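PDB 4Y9J: protein ACDH-11, isoform b from Caenorhabditis elegans, which belongs to the acyl-CoA dehydrogenase family of flavoproteins and binds flavin-adenine dinucleotide. Local coordinates for residues 233-238 with 303-308; 197-202 with 250-255. All coordinates share one frame; numbering follows the deposited sequence. Where two conformers were deposited one is given.

Interaction 1 of 2, residues 233-238 with 303-308. With UCC (S-{(3S,5R,9R)-1-[(2R,3S,4R,5R)-5-(6-amino-9H-purin-9-yl)-4-hydroxy-3-(phosphonooxy)tetrahydrofuran-2-yl]-3,5,9-trihydroxy-8,8-dimethyl-3,5-dioxido-10,14-dioxo-2,4,6-trioxa-11,15-diaza-3lambda~5~,5lambda~5~-diphosphaheptadecan-17-yl} undecanethioate), chain F.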
ATOM      1  N   LEU B 233      -6.620  10.399  31.006  1.00 36.64           N
ATOM      2  CA  LEU B 233      -5.910  10.768  32.215  1.00 38.28           C
ATOM      3  C   LEU B 233      -4.465  10.929  31.857  1.00 39.38           C
ATOM      4  O   LEU B 233      -3.916  10.084  31.130  1.00 36.03           O
ATOM      5  CB  LEU B 233      -6.102   9.686  33.247  1.00 39.78           C
ATOM      6  CG  LEU B 233      -7.565   9.592  33.814  1.00 45.49           C
ATOM      7  CD1 LEU B 233      -7.704   8.463  34.811  1.00 51.71           C
ATOM      8  CD2 LEU B 233      -7.822  10.823  34.608  1.00 51.15           C
ATOM      9  N   THR B 234      -3.825  11.963  32.406  1.00 37.09           N
ATOM     10  CA  THR B 234      -2.406  12.158  32.181  1.00 36.83           C
ATOM     11  C   THR B 234      -1.735  12.852  33.345  1.00 39.04           C
ATOM     12  O   THR B 234      -2.411  13.314  34.256  1.00 41.99           O
ATOM     13  CB  THR B 234      -2.187  12.972  30.858  1.00 36.66           C
ATOM     14  OG1 THR B 234      -0.801  12.948  30.451  1.00 36.75           O
ATOM     15  CG2 THR B 234      -2.691  14.336  30.982  1.00 37.78           C
ATOM     16  N   LEU B 235      -0.399  12.835  33.358  1.00 37.19           N
ATOM     17  CA  LEU B 235       0.409  13.453  34.418  1.00 40.14           C
ATOM     18  C   LEU B 235       1.106  14.616  33.809  1.00 39.56           C
ATOM     19  O   LEU B 235       1.481  14.511  32.642  1.00 37.88           O
ATOM     20  CB  LEU B 235       1.479  12.478  34.853  1.00 39.89           C
ATOM     21  CG  LEU B 235       0.912  11.212  35.482  1.00 42.17           C
ATOM     22  CD1 LEU B 235       2.079  10.265  35.787  1.00 44.90           C
ATOM     23  CD2 LEU B 235       0.111  11.483  36.769  1.00 45.01           C
ATOM     24  N   ALA B 236       1.302  15.669  34.588  1.00 39.97           N
ATOM     25  CA  ALA B 236       2.067  16.842  34.218  1.00 40.70           C
ATOM     26  C   ALA B 236       2.613  17.549  35.439  1.00 43.63           C
ATOM     27  O   ALA B 236       2.148  17.311  36.548  1.00 44.03           O
ATOM     28  CB  ALA B 236       1.177  17.807  33.437  1.00 41.82           C
ATOM     29  N   ARG B 237       3.578  18.439  35.219  1.00 43.87           N
ATOM     30  CA  ARG B 237       4.178  19.255  36.253  1.00 45.61           C
ATOM     31  C   ARG B 237       3.623  20.641  36.275  1.00 47.45           C
ATOM     32  O   ARG B 237       3.717  21.379  35.295  1.00 46.88           O
ATOM     33  CB  ARG B 237       5.667  19.369  36.010  1.00 45.62           C
ATOM     34  CG  ARG B 237       6.377  18.031  35.983  1.00 44.86           C
ATOM     35  CD  ARG B 237       7.900  18.169  35.908  1.00 45.36           C
ATOM     36  NE  ARG B 237       8.423  16.852  35.640  1.00 45.19           N
ATOM     37  CZ  ARG B 237       8.652  15.909  36.547  1.00 45.89           C
ATOM     38  NH1 ARG B 237       8.503  16.169  37.871  1.00 47.96           N
ATOM     39  NH2 ARG B 237       9.040  14.707  36.124  1.00 41.94           N
ATOM     40  N   ILE B 238       3.079  21.015  37.434  1.00 48.86           N
ATOM     41  CA  ILE B 238       2.407  22.263  37.562  1.00 50.56           C
ATOM     42  C   ILE B 238       3.494  23.306  37.674  1.00 51.34           C
ATOM     43  O   ILE B 238       4.513  23.072  38.339  1.00 52.09           O
ATOM     44  CB  ILE B 238       1.453  22.272  38.781  1.00 52.23           C
ATOM     45  CG1 ILE B 238       0.238  21.385  38.421  1.00 50.96           C
ATOM     46  CG2 ILE B 238       1.086  23.705  39.121  1.00 53.73           C
ATOM     47  CD1 ILE B 238      -0.916  21.500  39.391  1.00 53.25           C
ATOM     48  N   ARG B 303       0.840  14.500  43.977  1.00 52.32           N
ATOM     49  CA  ARG B 303       0.543  13.064  44.166  1.00 55.53           C
ATOM     50  C   ARG B 303      -0.126  12.411  42.951  1.00 53.36           C
ATOM     51  O   ARG B 303      -1.059  11.615  43.084  1.00 52.78           O
ATOM     52  CB  ARG B 303      -0.355  12.856  45.378  1.00 62.27           C
ATOM     53  CG  ARG B 303       0.045  13.670  46.630  1.00 67.48           C
ATOM     54  CD  ARG B 303       0.877  12.838  47.543  1.00 69.54           C
ATOM     55  NE  ARG B 303       0.125  11.640  47.895  1.00 70.20           N
ATOM     56  CZ  ARG B 303       0.676  10.446  48.097  1.00 71.84           C
ATOM     57  NH1 ARG B 303       1.990  10.268  48.001  1.00 77.52           N
ATOM     58  NH2 ARG B 303      -0.094   9.409  48.368  1.00 71.36           N
ATOM     59  N   GLY B 304       0.359  12.758  41.765  1.00 50.26           N
ATOM     60  CA  GLY B 304      -0.190  12.223  40.530  1.00 45.16           C
ATOM     61  C   GLY B 304       0.062  10.766  40.394  1.00 44.33           C
ATOM     62  O   GLY B 304      -0.829  10.033  39.924  1.00 43.75           O
ATOM     63  N   VAL B 305       1.270  10.326  40.739  1.00 45.39           N
ATOM     64  CA  VAL B 305       1.567   8.921  40.571  1.00 46.59           C
ATOM     65  C   VAL B 305       0.635   8.114  41.502  1.00 49.31           C
ATOM     66  O   VAL B 305      -0.004   7.131  41.077  1.00 43.35           O
ATOM     67  CB  VAL B 305       3.043   8.592  40.752  1.00 49.87           C
ATOM     68  CG1 VAL B 305       3.289   7.085  40.544  1.00 47.21           C
ATOM     69  CG2 VAL B 305       3.886   9.289  39.671  1.00 49.63           C
ATOM     70  N   ALA B 306       0.557   8.527  42.749  1.00 49.93           N
ATOM     71  CA  ALA B 306      -0.346   7.837  43.670  1.00 53.59           C
ATOM     72  C   ALA B 306      -1.805   7.879  43.159  1.00 51.42           C
ATOM     73  O   ALA B 306      -2.465   6.864  43.144  1.00 50.81           O
ATOM     74  CB  ALA B 306      -0.234   8.389  45.090  1.00 57.79           C
ATOM     75  N   GLY B 307      -2.280   9.033  42.715  1.00 50.23           N
ATOM     76  CA  GLY B 307      -3.591   9.150  42.090  1.00 47.81           C
ATOM     77  C   GLY B 307      -3.855   8.204  40.932  1.00 44.32           C
ATOM     78  O   GLY B 307      -4.965   7.679  40.811  1.00 45.03           O
ATOM     79  N   ILE B 308      -2.871   8.028  40.046  1.00 40.36           N
ATOM     80  CA  ILE B 308      -3.055   7.169  38.877  1.00 41.09           C
ATOM     81  C   ILE B 308      -2.910   5.694  39.204  1.00 41.24           C
ATOM     82  O   ILE B 308      -3.059   4.849  38.311  1.00 43.55           O
ATOM     83  CB  ILE B 308      -2.139   7.666  37.713  1.00 42.00           C
ATOM     84  CG1 ILE B 308      -2.707   7.398  36.301  1.00 50.93           C
ATOM     85  CG2 ILE B 308      -0.744   7.079  37.710  1.00 40.37           C
ATOM     86  CD1 ILE B 308      -4.187   7.691  36.197  1.00 58.31           C
TER
HETATM   87  OA1 UCC F 702       1.351   1.110  28.853  1.00 45.76           O
HETATM   88  CA1 UCC F 702       0.284   1.830  28.966  1.00 48.78           C
HETATM   89  CA2 UCC F 702      -1.047   1.693  28.218  1.00 47.78           C
HETATM   90  CA3 UCC F 702      -1.364   0.422  27.493  1.00 52.51           C
HETATM   91  CA4 UCC F 702      -2.857  -0.005  27.689  1.00 53.68           C
HETATM   92  CA5 UCC F 702      -2.914  -1.284  28.536  1.00 50.35           C
HETATM   93  CA6 UCC F 702      -3.911  -2.250  27.999  1.00 48.77           C
HETATM   94  CA7 UCC F 702      -3.973  -3.519  28.834  1.00 47.43           C
HETATM   95  CA8 UCC F 702      -5.138  -4.125  28.161  1.00 49.55           C
HETATM   96  CA9 UCC F 702      -5.125  -5.502  27.768  1.00 52.31           C
HETATM   97  C10 UCC F 702      -5.166  -5.712  26.321  1.00 54.84           C
HETATM   98  C11 UCC F 702      -3.835  -6.409  26.080  1.00 57.20           C
HETATM   99  S   UCC F 702       0.114   3.163  29.961  1.00 46.45           S
HETATM  100  CP1 UCC F 702       1.697   3.447  30.842  1.00 49.37           C
HETATM  101  CP2 UCC F 702       2.133   2.334  31.745  1.00 48.53           C
HETATM  102  NP1 UCC F 702       3.245   2.731  32.634  1.00 48.66           N
HETATM  103  CP3 UCC F 702       3.515   1.934  33.670  1.00 47.18           C
HETATM  104  OP1 UCC F 702       2.987   0.839  33.860  1.00 43.37           O
HETATM  105  CP4 UCC F 702       4.491   2.466  34.699  1.00 47.30           C
HETATM  106  CP5 UCC F 702       5.589   1.419  34.941  1.00 47.06           C
HETATM  107  NP2 UCC F 702       6.332   1.966  36.070  1.00 47.68           N
HETATM  108  CP6 UCC F 702       5.983   1.818  37.347  1.00 48.76           C
HETATM  109  OP2 UCC F 702       5.056   1.109  37.714  1.00 50.21           O
HETATM  110  CP8 UCC F 702       6.905   2.500  38.336  1.00 48.73           C
HETATM  111  OP3 UCC F 702       7.181   1.574  39.431  1.00 47.48           O
HETATM  112  CPB UCC F 702       6.345   3.699  39.064  1.00 52.98           C
HETATM  113  CP7 UCC F 702       4.911   3.641  39.610  1.00 51.17           C
HETATM  114  CP9 UCC F 702       5.916   4.603  37.827  1.00 49.45           C
HETATM  115  CPA UCC F 702       7.413   4.694  39.570  1.00 52.75           C
HETATM  116  O7  UCC F 702       6.762   5.830  40.191  1.00 54.11           O
HETATM  117  P2  UCC F 702       7.574   6.749  41.249  1.00 53.12           P
HETATM  118  O21 UCC F 702       6.703   7.907  41.710  1.00 56.52           O
HETATM  119  O22 UCC F 702       8.991   6.908  40.678  1.00 49.94           O
HETATM  120  O6  UCC F 702       7.765   5.662  42.445  1.00 52.88           O
HETATM  121  P1  UCC F 702       7.212   5.711  43.937  1.00 58.34           P
HETATM  122  O11 UCC F 702       7.719   6.914  44.719  1.00 58.05           O
HETATM  123  O12 UCC F 702       7.512   4.329  44.437  1.00 54.95           O
HETATM  124  O5' UCC F 702       5.578   5.858  43.631  1.00 57.41           O
HETATM  125  C5' UCC F 702       4.855   7.023  44.099  1.00 58.17           C
HETATM  126  C4' UCC F 702       3.615   6.628  44.925  1.00 58.34           C
HETATM  127  C3' UCC F 702       4.003   5.826  46.164  1.00 58.54           C
HETATM  128  O3' UCC F 702       3.028   6.152  47.122  1.00 61.18           O
HETATM  129  P3  UCC F 702       3.378   6.918  48.458  1.00 65.39           P
HETATM  130  O33 UCC F 702       2.011   7.121  49.073  1.00 61.86           O
HETATM  131  O32 UCC F 702       3.903   8.258  48.000  1.00 64.77           O
HETATM  132  O31 UCC F 702       4.364   5.970  49.188  1.00 65.76           O
HETATM  133  C2' UCC F 702       3.852   4.360  45.782  1.00 56.60           C
HETATM  134  O2' UCC F 702       3.437   3.494  46.837  1.00 55.96           O
HETATM  135  O4' UCC F 702       2.760   5.769  44.142  1.00 55.50           O
HETATM  136  C1' UCC F 702       2.680   4.513  44.803  1.00 57.70           C
HETATM  137  N9  UCC F 702       2.524   3.429  43.822  1.00 55.89           N
HETATM  138  C4  UCC F 702       1.532   2.549  43.898  1.00 54.64           C
HETATM  139  N3  UCC F 702       0.447   2.382  44.691  1.00 52.38           N
HETATM  140  C8  UCC F 702       3.360   3.137  42.798  1.00 55.36           C
HETATM  141  N7  UCC F 702       2.882   2.060  42.148  1.00 55.90           N
HETATM  142  C5  UCC F 702       1.751   1.651  42.766  1.00 53.88           C
HETATM  143  C6  UCC F 702       0.721   0.600  42.551  1.00 55.36           C
HETATM  144  N6  UCC F 702       0.865  -0.265  41.516  1.00 55.29           N
HETATM  145  N1  UCC F 702      -0.300   0.502  43.463  1.00 54.55           N
HETATM  146  C2  UCC F 702      -0.416   1.370  44.489  1.00 53.38           C
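Leu233 and Leu235 both direct their side chains from a strand of the middle beta-domain onto the start of helix 304-338, which opens the helical C-terminal domain of the acyl-CoA dehydrogenase fold. Strand and helix segments run almost exactly antiparallel, at 172°, with axes 9.2 Å apart. The approach is uneven. CA of Leu235 lies 6.3 Å from CA of Gly304, which has no side chain, whereas CA of Leu233 is 8.1 Å from CA of Ile308. At the near end the extended branch of Leu235, CD1 (chi2 176°), points to Val305 CG2, while the other branch, CD2, drops to 3.6 Å from Gly304 O. At the wider end Leu233 and Ile308 run alongside in opposite senses, so that their CD1 methyls meet at 3.9 Å. No hydrogen bond crosses; methyls meet methyls and the Gly304 carbonyl oxygen.

Val305 stands between strand and ligand, its CG1 lying 3.7 Å from UCC O21. Arg303, the N-cap residue, bends at chi2 and chi3, and Ala306 CB lies above one guanidinium face, displaced toward its rim. The edge of that group holds the P3 phosphate in its plane: Arg303 NH1 bonds UCC O32 at 2.8 Å, and Arg303 NH2 bonds UCC O33 at 3.2 Å.

Interaction 2 of 2, residues 197-202 with 250-255. With FAD (flavin-adenine dinucleotide), chain E.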
ATOM      1  N   SER B 197       8.856   3.422  31.996  1.00 35.14           N
ATOM      2  CA  SER B 197       8.971   2.805  33.296  1.00 36.68           C
ATOM      3  C   SER B 197       9.117   3.889  34.372  1.00 36.47           C
ATOM      4  O   SER B 197       8.530   3.812  35.462  1.00 38.42           O
ATOM      5  CB  SER B 197      10.200   1.905  33.346  1.00 35.81           C
ATOM      6  OG  SER B 197      10.138   0.951  32.343  1.00 35.35           O
ATOM      7  N   ASP B 198       9.934   4.889  34.071  1.00 35.91           N
ATOM      8  CA  ASP B 198      10.344   5.893  35.063  1.00 38.82           C
ATOM      9  C   ASP B 198       9.684   7.230  34.702  1.00 41.24           C
ATOM     10  O   ASP B 198      10.219   7.976  33.910  1.00 40.04           O
ATOM     11  CB  ASP B 198      11.851   6.089  34.972  1.00 39.68           C
ATOM     12  CG  ASP B 198      12.349   7.136  35.935  1.00 43.51           C
ATOM     13  OD1 ASP B 198      11.554   7.585  36.858  1.00 41.76           O
ATOM     14  OD2 ASP B 198      13.545   7.519  35.762  1.00 44.12           O
ATOM     15  N   VAL B 199       8.510   7.467  35.244  1.00 40.76           N
ATOM     16  CA  VAL B 199       7.744   8.660  34.892  0.50 42.39           C
ATOM     17  C   VAL B 199       8.234   9.825  35.738  1.00 45.41           C
ATOM     18  O   VAL B 199       8.177  10.985  35.286  1.00 43.27           O
ATOM     19  CB  VAL B 199       6.209   8.433  35.026  0.50 41.92           C
ATOM     20  CG1 VAL B 199       5.784   8.262  36.477  0.50 41.80           C
ATOM     21  CG2 VAL B 199       5.419   9.568  34.371  0.50 44.44           C
ATOM     22  N   ALA B 200       8.738   9.538  36.970  1.00 43.10           N
ATOM     23  CA  ALA B 200       9.316  10.575  37.783  1.00 44.78           C
ATOM     24  C   ALA B 200      10.447  11.291  37.100  1.00 44.48           C
ATOM     25  O   ALA B 200      10.589  12.472  37.238  1.00 46.83           O
ATOM     26  CB  ALA B 200       9.848  10.003  39.098  1.00 48.03           C
ATOM     27  N   GLY B 201      11.334  10.539  36.474  1.00 45.73           N
ATOM     28  CA  GLY B 201      12.477  11.114  35.736  1.00 46.79           C
ATOM     29  C   GLY B 201      12.115  11.448  34.281  1.00 45.99           C
ATOM     30  O   GLY B 201      12.673  12.353  33.665  1.00 46.79           O
ATOM     31  N   GLY B 202      11.159  10.723  33.741  1.00 40.83           N
ATOM     32  CA  GLY B 202      10.823  10.841  32.305  1.00 41.95           C
ATOM     33  C   GLY B 202       9.867  11.957  31.922  1.00 41.09           C
ATOM     34  O   GLY B 202       9.917  12.450  30.774  1.00 43.93           O
ATOM     35  N   ARG B 250       7.458  13.881  43.069  1.00 54.15           N
ATOM     36  CA  ARG B 250       6.728  14.898  43.824  1.00 58.43           C
ATOM     37  C   ARG B 250       6.280  16.115  43.002  1.00 53.58           C
ATOM     38  O   ARG B 250       5.398  16.873  43.434  1.00 52.91           O
ATOM     39  CB  ARG B 250       7.616  15.367  44.991  1.00 63.44           C
ATOM     40  CG  ARG B 250       6.850  15.944  46.157  1.00 77.79           C
ATOM     41  CD  ARG B 250       5.852  14.950  46.790  1.00 85.79           C
ATOM     42  NE  ARG B 250       5.183  15.420  48.037  1.00 96.37           N
ATOM     43  CZ  ARG B 250       3.953  15.972  48.132  1.00 96.14           C
ATOM     44  NH1 ARG B 250       3.191  16.185  47.063  1.00 92.35           N
ATOM     45  NH2 ARG B 250       3.475  16.333  49.319  1.00 99.80           N
ATOM     46  N   GLY B 251       6.886  16.330  41.831  1.00 51.39           N
ATOM     47  CA  GLY B 251       6.381  17.400  40.932  1.00 51.52           C
ATOM     48  C   GLY B 251       5.216  17.044  40.017  1.00 48.49           C
ATOM     49  O   GLY B 251       4.717  17.902  39.299  1.00 50.00           O
ATOM     50  N   LEU B 252       4.794  15.783  40.003  1.00 46.08           N
ATOM     51  CA  LEU B 252       3.733  15.343  39.121  1.00 44.39           C
ATOM     52  C   LEU B 252       2.356  15.410  39.745  1.00 46.42           C
ATOM     53  O   LEU B 252       2.179  15.039  40.912  1.00 47.01           O
ATOM     54  CB  LEU B 252       4.049  13.934  38.643  1.00 44.40           C
ATOM     55  CG  LEU B 252       5.293  13.825  37.776  1.00 43.71           C
ATOM     56  CD1 LEU B 252       5.588  12.354  37.554  1.00 44.20           C
ATOM     57  CD2 LEU B 252       5.091  14.515  36.414  1.00 44.50           C
ATOM     58  N   SER B 253       1.401  15.952  38.987  1.00 46.13           N
ATOM     59  CA  SER B 253       0.000  15.927  39.330  1.00 45.54           C
ATOM     60  C   SER B 253      -0.811  15.232  38.232  1.00 45.91           C
ATOM     61  O   SER B 253      -0.369  15.103  37.069  1.00 42.29           O
ATOM     62  CB  SER B 253      -0.477  17.351  39.582  1.00 49.70           C
ATOM     63  OG  SER B 253       0.294  18.039  40.609  1.00 50.31           O
ATOM     64  N   LEU B 254      -2.001  14.781  38.602  1.00 45.65           N
ATOM     65  CA  LEU B 254      -2.890  14.062  37.690  1.00 45.67           C
ATOM     66  C   LEU B 254      -3.927  14.998  37.089  1.00 44.65           C
ATOM     67  O   LEU B 254      -4.413  15.878  37.773  1.00 45.80           O
ATOM     68  CB  LEU B 254      -3.615  12.952  38.463  1.00 47.27           C
ATOM     69  CG  LEU B 254      -4.533  12.037  37.654  1.00 48.03           C
ATOM     70  CD1 LEU B 254      -3.775  11.264  36.597  1.00 46.17           C
ATOM     71  CD2 LEU B 254      -5.261  11.097  38.595  1.00 50.13           C
ATOM     72  N   PHE B 255      -4.275  14.747  35.826  1.00 40.51           N
ATOM     73  CA  PHE B 255      -5.204  15.560  35.053  1.00 41.69           C
ATOM     74  C   PHE B 255      -6.144  14.713  34.262  1.00 39.86           C
ATOM     75  O   PHE B 255      -5.792  13.626  33.773  1.00 39.10           O
ATOM     76  CB  PHE B 255      -4.479  16.515  34.065  1.00 42.12           C
ATOM     77  CG  PHE B 255      -3.624  17.534  34.734  1.00 40.93           C
ATOM     78  CD1 PHE B 255      -2.354  17.203  35.151  1.00 42.36           C
ATOM     79  CD2 PHE B 255      -4.095  18.793  34.982  1.00 45.46           C
ATOM     80  CE1 PHE B 255      -1.561  18.124  35.808  1.00 45.05           C
ATOM     81  CE2 PHE B 255      -3.295  19.751  35.637  1.00 46.52           C
ATOM     82  CZ  PHE B 255      -2.020  19.399  36.045  1.00 45.73           C
TER
HETATM   83  PA  FAD E 701      12.279   1.612  29.348  1.00 38.88           P
HETATM   84  O1A FAD E 701      11.936   1.833  30.821  1.00 39.23           O
HETATM   85  O2A FAD E 701      13.199   2.638  28.666  1.00 40.35           O
HETATM   86  O5B FAD E 701      13.115   0.239  29.181  1.00 37.08           O
HETATM   87  C5B FAD E 701      12.542  -0.976  29.651  1.00 38.76           C
HETATM   88  C4B FAD E 701      13.676  -1.867  30.075  1.00 37.93           C
HETATM   89  O4B FAD E 701      14.361  -1.142  31.119  1.00 37.39           O
HETATM   90  C3B FAD E 701      13.241  -3.197  30.600  1.00 39.83           C
HETATM   91  O3B FAD E 701      14.339  -4.185  30.590  1.00 40.33           O
HETATM   92  C2B FAD E 701      13.073  -2.831  32.063  1.00 37.30           C
HETATM   93  O2B FAD E 701      13.089  -3.992  32.908  1.00 40.24           O
HETATM   94  C1B FAD E 701      14.314  -1.934  32.286  1.00 38.85           C
HETATM   95  N9A FAD E 701      14.199  -1.132  33.519  1.00 38.93           N
HETATM   96  C8A FAD E 701      13.467   0.014  33.689  1.00 38.54           C
HETATM   97  N7A FAD E 701      13.557   0.428  34.986  1.00 40.88           N
HETATM   98  C5A FAD E 701      14.395  -0.433  35.642  1.00 39.91           C
HETATM   99  C6A FAD E 701      14.915  -0.559  37.006  1.00 40.60           C
HETATM  100  N6A FAD E 701      14.584   0.365  37.950  1.00 40.90           N
HETATM  101  N1A FAD E 701      15.736  -1.610  37.257  1.00 40.00           N
HETATM  102  C2A FAD E 701      16.041  -2.523  36.328  1.00 38.69           C
HETATM  103  N3A FAD E 701      15.614  -2.471  35.066  1.00 37.67           N
HETATM  104  C4A FAD E 701      14.803  -1.459  34.680  1.00 40.07           C
HETATM  105  N1  FAD E 701       2.179   4.254  27.510  1.00 33.66           N
HETATM  106  C2  FAD E 701       1.192   5.150  27.815  1.00 34.86           C
HETATM  107  O2  FAD E 701       1.388   5.905  28.803  1.00 37.73           O
HETATM  108  N3  FAD E 701       0.042   5.193  27.232  1.00 34.99           N
HETATM  109  C4  FAD E 701      -0.330   4.450  26.216  1.00 34.00           C
HETATM  110  O4  FAD E 701      -1.417   4.562  25.696  1.00 34.37           O
HETATM  111  C4X FAD E 701       0.703   3.440  25.785  1.00 33.32           C
HETATM  112  N5  FAD E 701       0.430   2.701  24.621  1.00 34.72           N
HETATM  113  C5X FAD E 701       1.488   1.805  24.302  1.00 31.57           C
HETATM  114  C6  FAD E 701       1.224   0.985  23.164  1.00 31.71           C
HETATM  115  C7  FAD E 701       2.221   0.025  22.784  1.00 30.75           C
HETATM  116  C7M FAD E 701       1.865  -0.830  21.611  1.00 31.92           C
HETATM  117  C8  FAD E 701       3.472  -0.007  23.513  1.00 30.23           C
HETATM  118  C8M FAD E 701       4.559  -1.009  23.091  1.00 31.50           C
HETATM  119  C9  FAD E 701       3.740   0.790  24.620  1.00 29.82           C
HETATM  120  C9A FAD E 701       2.754   1.748  25.028  1.00 31.54           C
HETATM  121  N10 FAD E 701       3.016   2.570  26.089  1.00 32.04           N
HETATM  122  C10 FAD E 701       1.980   3.464  26.457  1.00 33.18           C
HETATM  123  C1' FAD E 701       4.278   2.591  26.736  1.00 35.98           C
HETATM  124  C2' FAD E 701       4.647   1.504  27.754  1.00 36.40           C
HETATM  125  O2' FAD E 701       4.013   1.693  29.004  1.00 39.22           O
HETATM  126  C3' FAD E 701       6.162   1.521  27.936  1.00 37.98           C
HETATM  127  O3' FAD E 701       6.678   1.114  26.693  1.00 34.24           O
HETATM  128  C4' FAD E 701       6.593   0.608  29.069  1.00 38.92           C
HETATM  129  O4' FAD E 701       6.068   1.043  30.325  1.00 38.77           O
HETATM  130  C5' FAD E 701       8.120   0.490  29.125  1.00 37.61           C
HETATM  131  O5' FAD E 701       8.720   1.836  29.321  1.00 39.05           O
HETATM  132  P   FAD E 701       9.785   2.365  28.161  1.00 37.72           P
HETATM  133  O1P FAD E 701       9.170   2.110  26.843  1.00 32.77           O
HETATM  134  O2P FAD E 701      10.227   3.749  28.568  1.00 38.65           O
HETATM  135  O3P FAD E 701      11.042   1.340  28.385  1.00 37.93           O
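Leu252 CD1 meets the Val199 carbonyl oxygen, while the one flat group whose orientation is defined, the Asp198 carboxylate, is approached from above its plane by Gly201 N. This contact lies within the beta-domain of the acyl-CoA dehydrogenase fold, where the short helix 199-202 packs against strand 252-258. The methyl does the work: Leu252 CD1 is 3.7 Å from Val199 O and 4.1 Å from Ala200 CA. With CG beside the backbone N (chi1 -65°) and CD1 extended, that methyl points to the helix. Backbones stay well apart, CA of Ala200 being 7.5 Å from CA of Leu252, and no hydrogen bond joins them.

Asp198 is the N-cap of the short helix. Gly201 N donates to Asp198 OD1 over 3.0 Å at a fairly straight 162°, yet arrives 54° out of the carboxylate plane. The other oxygen, OD2, accepts from the backbone N of Phe344 in the second subunit, so the cap also ties the turn to the subunit interface. Ahead of the cap, Ser197 serves both ligands: its O accepts from UCC, and its N makes a weak bond to the FAD. Ser197 OG is hydrogen-bonded to FAD O1A at 2.5 Å, a length short enough to be taken with caution.

Overall arrangement
Interactions 1 and 2 have centres 6 Å apart and meet through neighbouring antiparallel strands of one sheet. The evidence is two probable backbone hydrogen bonds, Thr234 O to Phe255 N at 2.8 Å and Ala236 O to Ser253 N at 2.9 Å. Side chains link them as well: Val199 touches both Leu235 and Val305, Leu252 also packs on Val305, and Arg237 bonds Ala200 O. Their segments alternate along the chain. Both border the UCC pocket, through 303-308 and 197-202, with the side chain of Ala200 about 4 Å from that ligand; only interaction 2, through Ser197, also reaches FAD, the side chain of Leu235 staying about 8 Å from it.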